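PDB 7O21: uncharacterized conserved from Bdellovibrio bacteriovorus, which probably acts as an L,D-carboxypeptidase of the YkuD family that edits peptidoglycan and so generates the curvature of the predatory cell. Local coordinates for residues A[32-43]-A[55-66]; A[70-78]-A[144-154]. All coordinates share one frame; numbering follows the deposited sequence.

Interaction 1: A[32-43]-A[55-66]; sequences QISETEAFSRYV and VFERNGEQIQKI
Val43 and Phe56 face each other as an antiparallel hydrogen-bonded pair, Val43 N giving to Phe56 O and Phe56 N returning a nearly straight bond to Val43 O, each 2.9 Å long. Two residues before Val43, past the non-hydrogen-bonded pair Tyr42-Glu57, Arg58 N gives to Arg41 O at 3.0 Å.

Among the polar side chains, Arg58 sends its chain toward the loop that precedes strand 42-47, CG opposite the backbone N (chi1 -173°) and the chain bent at chi3 (59°). Its NH1 meets a lone pair of Ser34 O at 3.0 Å and gives to a water bound by Thr36 O, so this one nitrogen ties two loop carbonyls, one directly and one through water. On the face of the sheet that carries Tyr42 and Glu57, Arg41 NE approaches Glu57 OE2 at 3.4 Å, a weak bond within a salt bridge. Glu57 OE1 is joined to the phenol oxygen of Tyr42 through a further water, and Tyr42 lies alongside the extended Glu57 chain.

The apolar contacts are few. CE1 of Tyr42 comes 3.5 Å from CD1 of Ile66, which crosses it at about a right angle. Ile33 suits its place because its two branches part: CD1 reaches Ile63 CG2 at 3.9 Å while CG2 packs on Arg58 CB; Leu30 covers Ile63 and Phe56.

The type II' turn Asn59 to Gln62 places Gly60 at positive phi, which suits glycine, and a water links the O atoms of Gly60 and Gln62 to Ile33 N. Antiparallel strands 42-47, 52-59 and 62-73 thus form a beta meander at the start of the YkuD catalytic domain, with the 32-41 loop leading into it from strand 30-32, which pairs with the NTF2-like sheet.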
loop_
_atom_site.group_PDB
_atom_site.type_symbol
_atom_site.label_atom_id
_atom_site.label_comp_id
_atom_site.label_asym_id
_atom_site.label_seq_id
_atom_site.Cartn_x
_atom_site.Cartn_y
_atom_site.Cartn_z
ATOM N N GLN A 32 -7.703 20.028 -13.164
ATOM C CA GLN A 32 -8.852 20.229 -12.288
ATOM C C GLN A 32 -8.562 19.551 -10.958
ATOM O O GLN A 32 -7.867 18.534 -10.913
ATOM C CB GLN A 32 -10.114 19.605 -12.907
ATOM C CG GLN A 32 -11.429 20.093 -12.299
ATOM C CD GLN A 32 -12.611 19.767 -13.187
ATOM O OE1 GLN A 32 -13.167 20.646 -13.847
ATOM N NE2 GLN A 32 -12.976 18.498 -13.236
ATOM N N ILE A 33 -9.091 20.133 -9.873
ATOM C CA ILE A 33 -9.020 19.554 -8.535
ATOM C C ILE A 33 -10.419 19.082 -8.155
ATOM O O ILE A 33 -11.418 19.725 -8.507
ATOM C CB ILE A 33 -8.444 20.584 -7.536
ATOM C CG1 ILE A 33 -6.994 20.890 -7.918
ATOM C CG2 ILE A 33 -8.508 20.077 -6.096
ATOM C CD1 ILE A 33 -6.376 22.054 -7.162
ATOM N N SER A 34 -10.506 17.931 -7.499
ATOM C CA SER A 34 -11.825 17.368 -7.230
ATOM C C SER A 34 -12.583 18.233 -6.226
ATOM O O SER A 34 -11.997 18.830 -5.317
ATOM C CB SER A 34 -11.711 15.942 -6.704
ATOM O OG SER A 34 -12.954 15.520 -6.175
ATOM N N GLU A 35 -13.907 18.303 -6.408
ATOM C CA GLU A 35 -14.759 19.004 -5.448
ATOM C C GLU A 35 -15.001 18.196 -4.175
ATOM O O GLU A 35 -15.542 18.743 -3.200
ATOM C CB GLU A 35 -16.117 19.334 -6.070
ATOM C CG GLU A 35 -16.987 18.096 -6.276
ATOM C CD GLU A 35 -18.314 18.420 -6.949
ATOM O OE1 GLU A 35 -18.888 19.486 -6.647
ATOM O OE2 GLU A 35 -18.782 17.624 -7.791
ATOM N N THR A 36 -14.632 16.917 -4.152
ATOM C CA THR A 36 -14.989 16.039 -3.040
ATOM C C THR A 36 -14.145 16.370 -1.803
ATOM O O THR A 36 -12.916 16.251 -1.825
ATOM C CB THR A 36 -14.819 14.580 -3.473
ATOM O OG1 THR A 36 -15.787 14.272 -4.486
ATOM C CG2 THR A 36 -15.005 13.631 -2.303
ATOM N N GLU A 37 -14.801 16.774 -0.715
ATOM C CA GLU A 37 -14.069 17.252 0.455
ATOM C C GLU A 37 -13.347 16.139 1.214
ATOM O O GLU A 37 -12.444 16.433 2.005
ATOM C CB GLU A 37 -14.986 18.126 1.331
ATOM C CG GLU A 37 -15.469 19.313 0.518
ATOM C CD GLU A 37 -16.358 20.300 1.254
ATOM O OE1 GLU A 37 -16.579 20.162 2.473
ATOM O OE2 GLU A 37 -16.850 21.231 0.581
ATOM N N ALA A 38 -13.709 14.875 0.986
ATOM C CA ALA A 38 -12.944 13.770 1.548
ATOM C C ALA A 38 -11.559 13.669 0.928
ATOM O O ALA A 38 -10.673 13.044 1.522
ATOM C CB ALA A 38 -13.701 12.457 1.343
ATOM N N PHE A 39 -11.351 14.288 -0.234
ATOM C CA PHE A 39 -10.028 14.323 -0.852
ATOM C C PHE A 39 -9.371 15.628 -0.423
ATOM O O PHE A 39 -9.740 16.182 0.615
ATOM C CB PHE A 39 -10.129 14.256 -2.382
ATOM C CG PHE A 39 -10.940 13.077 -2.903
ATOM C CD1 PHE A 39 -11.014 11.881 -2.204
ATOM C CD2 PHE A 39 -11.624 13.188 -4.101
ATOM C CE1 PHE A 39 -11.777 10.808 -2.708
ATOM C CE2 PHE A 39 -12.377 12.133 -4.612
ATOM C CZ PHE A 39 -12.450 10.952 -3.919
ATOM N N SER A 40 -8.418 16.144 -1.196
ATOM C CA SER A 40 -7.632 17.301 -0.785
ATOM C C SER A 40 -7.960 18.478 -1.686
ATOM O O SER A 40 -7.925 18.349 -2.914
ATOM C CB SER A 40 -6.137 16.986 -0.867
ATOM O OG SER A 40 -5.352 18.166 -0.688
ATOM N N ARG A 41 -8.278 19.622 -1.088
ATOM C CA ARG A 41 -8.491 20.797 -1.925
ATOM C C ARG A 41 -7.197 21.418 -2.409
ATOM O O ARG A 41 -7.248 22.330 -3.244
ATOM C CB ARG A 41 -9.368 21.840 -1.228
ATOM C CG ARG A 41 -8.800 22.443 0.030
ATOM C CD ARG A 41 -9.935 23.160 0.794
ATOM N NE ARG A 41 -9.431 24.032 1.849
ATOM C CZ ARG A 41 -9.469 23.747 3.146
ATOM N NH1 ARG A 41 -10.005 22.610 3.575
ATOM N NH2 ARG A 41 -8.980 24.613 4.023
ATOM N N TYR A 42 -6.051 20.943 -1.919
ATOM C CA TYR A 42 -4.743 21.444 -2.315
ATOM C C TYR A 42 -3.979 20.407 -3.131
ATOM O O TYR A 42 -4.095 19.199 -2.894
ATOM C CB TYR A 42 -3.898 21.809 -1.084
ATOM C CG TYR A 42 -4.539 22.858 -0.221
ATOM C CD1 TYR A 42 -4.672 24.169 -0.668
ATOM C CD2 TYR A 42 -5.072 22.523 1.012
ATOM C CE1 TYR A 42 -5.288 25.137 0.138
ATOM C CE2 TYR A 42 -5.684 23.475 1.807
ATOM C CZ TYR A 42 -5.789 24.768 1.364
ATOM O OH TYR A 42 -6.400 25.710 2.170
ATOM N N VAL A 43 -3.143 20.899 -4.051
ATOM C CA VAL A 43 -2.231 20.073 -4.836
ATOM C C VAL A 43 -0.859 20.722 -4.763
ATOM O O VAL A 43 -0.746 21.938 -4.943
ATOM C CB VAL A 43 -2.685 19.998 -6.305
ATOM C CG1 VAL A 43 -1.577 19.423 -7.181
ATOM C CG2 VAL A 43 -3.971 19.166 -6.425
ATOM N N VAL A 55 1.851 25.542 -4.316
ATOM C CA VAL A 55 0.607 24.994 -3.795
ATOM C C VAL A 55 -0.543 25.578 -4.598
ATOM O O VAL A 55 -0.650 26.799 -4.737
ATOM C CB VAL A 55 0.432 25.290 -2.296
ATOM C CG1 VAL A 55 -0.832 24.620 -1.781
ATOM C CG2 VAL A 55 1.642 24.809 -1.522
ATOM N N PHE A 56 -1.388 24.714 -5.148
ATOM C CA PHE A 56 -2.597 25.136 -5.831
ATOM C C PHE A 56 -3.811 24.710 -5.023
ATOM O O PHE A 56 -3.792 23.689 -4.326
ATOM C CB PHE A 56 -2.673 24.516 -7.236
ATOM C CG PHE A 56 -1.744 25.163 -8.216
ATOM C CD1 PHE A 56 -0.404 24.805 -8.254
ATOM C CD2 PHE A 56 -2.197 26.159 -9.068
ATOM C CE1 PHE A 56 0.463 25.407 -9.145
ATOM C CE2 PHE A 56 -1.320 26.780 -9.961
ATOM C CZ PHE A 56 0.003 26.393 -9.996
ATOM N N GLU A 57 -4.866 25.517 -5.100
ATOM C CA GLU A 57 -6.122 25.246 -4.420
ATOM C C GLU A 57 -7.262 25.237 -5.427
ATOM O O GLU A 57 -7.257 25.982 -6.416
ATOM C CB GLU A 57 -6.414 26.268 -3.284
ATOM C CG GLU A 57 -7.624 25.879 -2.431
ATOM C CD GLU A 57 -7.927 26.844 -1.292
ATOM O OE1 GLU A 57 -7.288 27.913 -1.230
ATOM O OE2 GLU A 57 -8.804 26.505 -0.467
ATOM N N ARG A 58 -8.254 24.399 -5.148
ATOM C CA ARG A 58 -9.461 24.364 -5.959
ATOM C C ARG A 58 -10.229 25.672 -5.826
ATOM O O ARG A 58 -10.396 26.210 -4.728
ATOM C CB ARG A 58 -10.352 23.224 -5.488
ATOM C CG ARG A 58 -11.564 23.005 -6.383
ATOM C CD ARG A 58 -12.582 22.078 -5.738
ATOM N NE ARG A 58 -13.062 22.605 -4.454
ATOM C CZ ARG A 58 -12.910 22.007 -3.273
ATOM N NH1 ARG A 58 -12.314 20.830 -3.170
ATOM N NH2 ARG A 58 -13.363 22.596 -2.167
ATOM N N ASN A 59 -10.699 26.181 -6.947
ATOM C CA ASN A 59 -11.597 27.339 -6.987
ATOM C C ASN A 59 -12.712 26.949 -7.954
ATOM O O ASN A 59 -12.679 27.298 -9.133
ATOM C CB ASN A 59 -10.832 28.583 -7.435
ATOM C CG ASN A 59 -11.726 29.779 -7.644
ATOM O OD1 ASN A 59 -12.789 29.890 -7.046
ATOM N ND2 ASN A 59 -11.290 30.689 -8.506
ATOM N N GLY A 60 -13.690 26.200 -7.445
ATOM C CA GLY A 60 -14.709 25.653 -8.319
ATOM C C GLY A 60 -14.083 24.713 -9.333
ATOM O O GLY A 60 -13.363 23.768 -8.979
ATOM N N GLU A 61 -14.350 24.974 -10.612
ATOM C CA GLU A 61 -13.734 24.237 -11.707
ATOM C C GLU A 61 -12.346 24.749 -12.048
ATOM O O GLU A 61 -11.649 24.124 -12.857
ATOM C CB GLU A 61 -14.592 24.339 -12.972
ATOM C CG GLU A 61 -16.002 23.803 -12.818
ATOM C CD GLU A 61 -16.736 23.745 -14.149
ATOM O OE1 GLU A 61 -17.104 22.635 -14.584
ATOM O OE2 GLU A 61 -16.922 24.814 -14.764
ATOM N N GLN A 62 -11.943 25.872 -11.471
ATOM C CA GLN A 62 -10.639 26.458 -11.722
ATOM C C GLN A 62 -9.650 26.048 -10.635
ATOM O O GLN A 62 -9.995 25.397 -9.643
ATOM C CB GLN A 62 -10.731 27.988 -11.797
ATOM C CG GLN A 62 -11.233 28.533 -13.129
ATOM C CD GLN A 62 -12.682 28.194 -13.389
ATOM O OE1 GLN A 62 -13.552 28.487 -12.570
ATOM N NE2 GLN A 62 -12.955 27.569 -14.535
ATOM N N ILE A 63 -8.392 26.403 -10.861
ATOM C CA ILE A 63 -7.331 26.208 -9.886
ATOM C C ILE A 63 -6.664 27.558 -9.660
ATOM O O ILE A 63 -6.644 28.416 -10.550
ATOM C CB ILE A 63 -6.294 25.154 -10.342
ATOM C CG1 ILE A 63 -5.522 25.649 -11.570
ATOM C CG2 ILE A 63 -6.975 23.810 -10.588
ATOM C CD1 ILE A 63 -4.406 24.723 -12.011
ATOM N N GLN A 64 -6.097 27.741 -8.471
ATOM C CA GLN A 64 -5.472 29.010 -8.119
ATOM C C GLN A 64 -4.188 28.721 -7.357
ATOM O O GLN A 64 -4.205 27.952 -6.397
ATOM C CB GLN A 64 -6.423 29.823 -7.237
ATOM C CG GLN A 64 -5.947 31.229 -6.919
ATOM C CD GLN A 64 -6.997 32.038 -6.191
ATOM O OE1 GLN A 64 -8.125 31.585 -5.999
ATOM N NE2 GLN A 64 -6.635 33.253 -5.787
ATOM N N LYS A 65 -3.086 29.336 -7.774
ATOM C CA LYS A 65 -1.836 29.191 -7.043
ATOM C C LYS A 65 -1.896 30.076 -5.810
ATOM O O LYS A 65 -2.209 31.267 -5.903
ATOM C CB LYS A 65 -0.645 29.588 -7.918
ATOM C CG LYS A 65 0.711 29.327 -7.266
ATOM C CD LYS A 65 1.870 29.833 -8.127
ATOM C CE LYS A 65 2.259 28.815 -9.198
ATOM N NZ LYS A 65 3.462 29.219 -9.995
ATOM N N ILE A 66 -1.614 29.495 -4.647
ATOM C CA ILE A 66 -1.696 30.236 -3.403
ATOM C C ILE A 66 -0.330 30.563 -2.815
ATOM O O ILE A 66 -0.204 31.580 -2.126
ATOM C CB ILE A 66 -2.606 29.581 -2.351
ATOM C CG1 ILE A 66 -2.080 28.201 -2.006
ATOM C CG2 ILE A 66 -4.053 29.519 -2.851
ATOM C CD1 ILE A 66 -2.885 27.500 -0.926
HETATM O O HOH W 1 -10.582 22.662 -9.897
HETATM O O HOH W 2 -11.471 18.961 -1.251
HETATM O O HOH W 3 -6.451 28.099 1.482
#

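Interaction 2: A[70-78]-A[144-154]; sequences PADIGKMGG and LTRGSRGCVVV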
loop_
_atom_site.group_PDB
_atom_site.type_symbol
_atom_site.label_atom_id
_atom_site.label_comp_id
_atom_site.label_asym_id
_atom_site.label_seq_id
_atom_site.Cartn_x
_atom_site.Cartn_y
_atom_site.Cartn_z
ATOM N N PRO A 70 11.182 27.889 -2.935
ATOM C CA PRO A 70 12.271 27.124 -3.553
ATOM C C PRO A 70 12.224 25.656 -3.147
ATOM O O PRO A 70 11.799 25.302 -2.044
ATOM C CB PRO A 70 13.535 27.801 -3.009
ATOM C CG PRO A 70 13.066 29.140 -2.456
ATOM C CD PRO A 70 11.667 28.908 -1.991
ATOM N N ALA A 71 12.672 24.804 -4.068
ATOM C CA ALA A 71 12.782 23.376 -3.810
ATOM C C ALA A 71 13.806 22.804 -4.775
ATOM O O ALA A 71 14.114 23.405 -5.807
ATOM C CB ALA A 71 11.433 22.693 -4.043
ATOM N N ASP A 72 14.346 21.639 -4.429
ATOM C CA ASP A 72 15.260 20.955 -5.333
ATOM C C ASP A 72 15.092 19.458 -5.140
ATOM O O ASP A 72 14.332 19.007 -4.281
ATOM C CB ASP A 72 16.709 21.401 -5.098
ATOM C CG ASP A 72 17.530 21.472 -6.388
ATOM O OD1 ASP A 72 17.232 20.735 -7.355
ATOM O OD2 ASP A 72 18.496 22.262 -6.414
ATOM N N ILE A 73 15.781 18.688 -5.979
ATOM C CA ILE A 73 15.748 17.235 -5.914
ATOM C C ILE A 73 17.061 16.727 -5.342
ATOM O O ILE A 73 18.143 17.198 -5.721
ATOM C CB ILE A 73 15.499 16.632 -7.305
ATOM C CG1 ILE A 73 14.212 17.202 -7.900
ATOM C CG2 ILE A 73 15.476 15.111 -7.215
ATOM C CD1 ILE A 73 12.935 16.790 -7.181
ATOM N N GLY A 74 16.966 15.759 -4.431
ATOM C CA GLY A 74 18.167 15.164 -3.877
ATOM C C GLY A 74 18.943 14.398 -4.931
ATOM O O GLY A 74 18.377 13.815 -5.857
ATOM N N LYS A 75 20.268 14.401 -4.778
ATOM C CA LYS A 75 21.160 13.804 -5.759
ATOM C C LYS A 75 22.033 12.685 -5.206
ATOM O O LYS A 75 22.824 12.109 -5.963
ATOM C CB LYS A 75 22.060 14.883 -6.373
ATOM C CG LYS A 75 21.342 15.874 -7.263
ATOM C CD LYS A 75 22.337 16.781 -7.957
ATOM C CE LYS A 75 21.701 17.542 -9.110
ATOM N NZ LYS A 75 21.754 19.018 -8.896
ATOM N N MET A 76 21.908 12.349 -3.928
ATOM C CA MET A 76 22.860 11.469 -3.265
ATOM C C MET A 76 22.452 10.006 -3.386
ATOM O O MET A 76 21.265 9.672 -3.442
ATOM C CB MET A 76 22.974 11.839 -1.787
ATOM C CG MET A 76 23.685 13.158 -1.539
ATOM S SD MET A 76 25.415 13.086 -2.040
ATOM C CE MET A 76 26.075 11.996 -0.779
ATOM N N GLY A 77 23.458 9.135 -3.417
ATOM C CA GLY A 77 23.228 7.699 -3.406
ATOM C C GLY A 77 22.447 7.182 -4.591
ATOM O O GLY A 77 21.717 6.193 -4.459
ATOM N N GLY A 78 22.578 7.820 -5.750
ATOM C CA GLY A 78 21.847 7.404 -6.932
ATOM C C GLY A 78 22.382 6.137 -7.570
ATOM O O GLY A 78 23.167 6.195 -8.516
ATOM N N LEU A 144 20.096 21.764 -0.581
ATOM C CA LEU A 144 18.930 20.903 -0.768
ATOM C C LEU A 144 19.281 19.618 -1.515
ATOM O O LEU A 144 18.674 18.570 -1.265
ATOM C CB LEU A 144 17.839 21.686 -1.498
ATOM C CG LEU A 144 17.269 22.909 -0.779
ATOM C CD1 LEU A 144 16.169 23.530 -1.624
ATOM C CD2 LEU A 144 16.738 22.527 0.608
ATOM N N THR A 145 20.267 19.671 -2.415
ATOM C CA THR A 145 20.643 18.517 -3.222
ATOM C C THR A 145 21.391 17.454 -2.428
ATOM O O THR A 145 21.681 16.385 -2.980
ATOM C CB THR A 145 21.479 18.970 -4.418
ATOM O OG1 THR A 145 22.452 19.923 -3.975
ATOM C CG2 THR A 145 20.594 19.642 -5.453
ATOM N N ARG A 146 21.697 17.703 -1.155
ATOM C CA ARG A 146 22.241 16.612 -0.356
ATOM C C ARG A 146 21.219 15.515 -0.068
ATOM O O ARG A 146 21.609 14.442 0.403
ATOM C CB ARG A 146 22.868 17.134 0.933
ATOM C CG ARG A 146 23.804 16.123 1.565
ATOM C CD ARG A 146 24.591 16.728 2.707
ATOM N NE ARG A 146 25.602 17.685 2.263
ATOM C CZ ARG A 146 26.546 18.173 3.061
ATOM N NH1 ARG A 146 26.591 17.784 4.326
ATOM N NH2 ARG A 146 27.437 19.041 2.606
ATOM N N GLY A 147 19.941 15.741 -0.355
ATOM C CA GLY A 147 18.941 14.700 -0.175
ATOM C C GLY A 147 19.233 13.471 -1.016
ATOM O O GLY A 147 20.004 13.485 -1.976
ATOM N N SER A 148 18.577 12.375 -0.639
ATOM C CA SER A 148 18.729 11.130 -1.371
ATOM C C SER A 148 18.086 11.267 -2.743
ATOM O O SER A 148 17.137 12.034 -2.935
ATOM C CB SER A 148 18.077 9.980 -0.598
ATOM O OG SER A 148 17.805 8.865 -1.433
ATOM N N ARG A 149 18.620 10.511 -3.698
ATOM C CA ARG A 149 18.279 10.701 -5.098
ATOM C C ARG A 149 16.774 10.642 -5.306
ATOM O O ARG A 149 16.113 9.679 -4.913
ATOM C CB ARG A 149 18.967 9.635 -5.957
ATOM C CG ARG A 149 18.843 9.903 -7.448
ATOM C CD ARG A 149 19.433 8.782 -8.289
ATOM N NE ARG A 149 19.471 9.157 -9.700
ATOM C CZ ARG A 149 20.370 8.716 -10.573
ATOM N NH1 ARG A 149 21.319 7.873 -10.190
ATOM N NH2 ARG A 149 20.318 9.122 -11.834
ATOM N N GLY A 150 16.239 11.690 -5.925
ATOM C CA GLY A 150 14.852 11.722 -6.313
ATOM C C GLY A 150 13.901 12.329 -5.301
ATOM O O GLY A 150 12.747 12.601 -5.650
ATOM N N CYS A 151 14.330 12.535 -4.058
ATOM C CA CYS A 151 13.464 13.149 -3.064
ATOM C C CYS A 151 13.290 14.628 -3.363
ATOM O O CYS A 151 14.184 15.282 -3.904
ATOM C CB CYS A 151 14.078 12.998 -1.686
ATOM S SG CYS A 151 13.786 11.330 -1.022
ATOM N N VAL A 152 12.135 15.160 -2.991
ATOM C CA VAL A 152 11.890 16.600 -3.074
ATOM C C VAL A 152 12.304 17.227 -1.750
ATOM O O VAL A 152 11.802 16.838 -0.690
ATOM C CB VAL A 152 10.415 16.892 -3.372
ATOM C CG1 VAL A 152 10.189 18.405 -3.472
ATOM C CG2 VAL A 152 9.960 16.160 -4.636
ATOM N N VAL A 153 13.236 18.175 -1.797
ATOM C CA VAL A 153 13.816 18.746 -0.588
ATOM C C VAL A 153 13.535 20.241 -0.552
ATOM O O VAL A 153 13.713 20.944 -1.560
ATOM C CB VAL A 153 15.329 18.481 -0.526
ATOM C CG1 VAL A 153 15.906 18.874 0.853
ATOM C CG2 VAL A 153 15.635 17.026 -0.867
ATOM N N VAL A 154 13.117 20.718 0.618
ATOM C CA VAL A 154 12.838 22.117 0.885
ATOM C C VAL A 154 13.493 22.495 2.209
ATOM O O VAL A 154 13.965 21.649 2.974
ATOM C CB VAL A 154 11.323 22.407 0.935
ATOM C CG1 VAL A 154 10.672 22.097 -0.412
ATOM C CG2 VAL A 154 10.655 21.586 2.030
#
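Ala71 has a small CB that lies beside Val154 CG1 at 3.8 Å. Asp72 then pairs with Val153 in an antiparallel hydrogen-bonded pair, Val153 N giving to Asp72 O at 2.8 Å. The Asp72 carboxylate turns back to accept from Ile73 N, while OD2 lies against the methyl of Thr145. With CG1 of Ile73 beside the backbone N (chi1 -56°), CG2 falls opposite that N and lies 3.6 Å from Gly150 CA; CD1 reaches Val152 CG2.

Gly74 is held by both its N and its O: the N gives to Cys151 O at 2.9 Å, and the O takes the N-H of Gly150 from above the carbonyl plane. Its CA lies only 3.1 Å from Gly147 O, a spot where a CB would collide with the 147-148 backbone. Lys75 N gives to Thr145 O, and Met76 N to Gly147 O at 3.0 Å; the flexible Met76 chain puts CG against Arg146 O. Met76 O in turn accepts from Arg149 N at 2.8 Å. The long Arg149 chain extends past Gly78 to Lys87 O.

Five backbone bonds, from Gly74 to Met76, thus hold the loop from Thr145 to Cys151. Cys151, the predicted nucleophile, sits beside the predicted proton donor/acceptor His136, consistent with the backbone bonds around the type II turn Ser148-Cys151 helping to fix where Cys151 sits.

How the interactions relate
Strand 62-73 is common to both contacts: interaction 1 uses its beginning, beside strand 52-59, and interaction 2 its end, beside strand 152-153. They follow in series along the chain, their centres about 27 Å apart, and meet through no direct touch. The predicted active site belongs to interaction 2 alone, where the side chain of Cys151 is about 4 Å from that of His136 and the side chain of Ser148 is about 4 Å from a bound thiocyanate, probably from the crystallisation liquor. Interaction 1 lies away from these residues, at the join with the NTF2-like domain. One strand therefore spans from the domain interface to the catalytic loop.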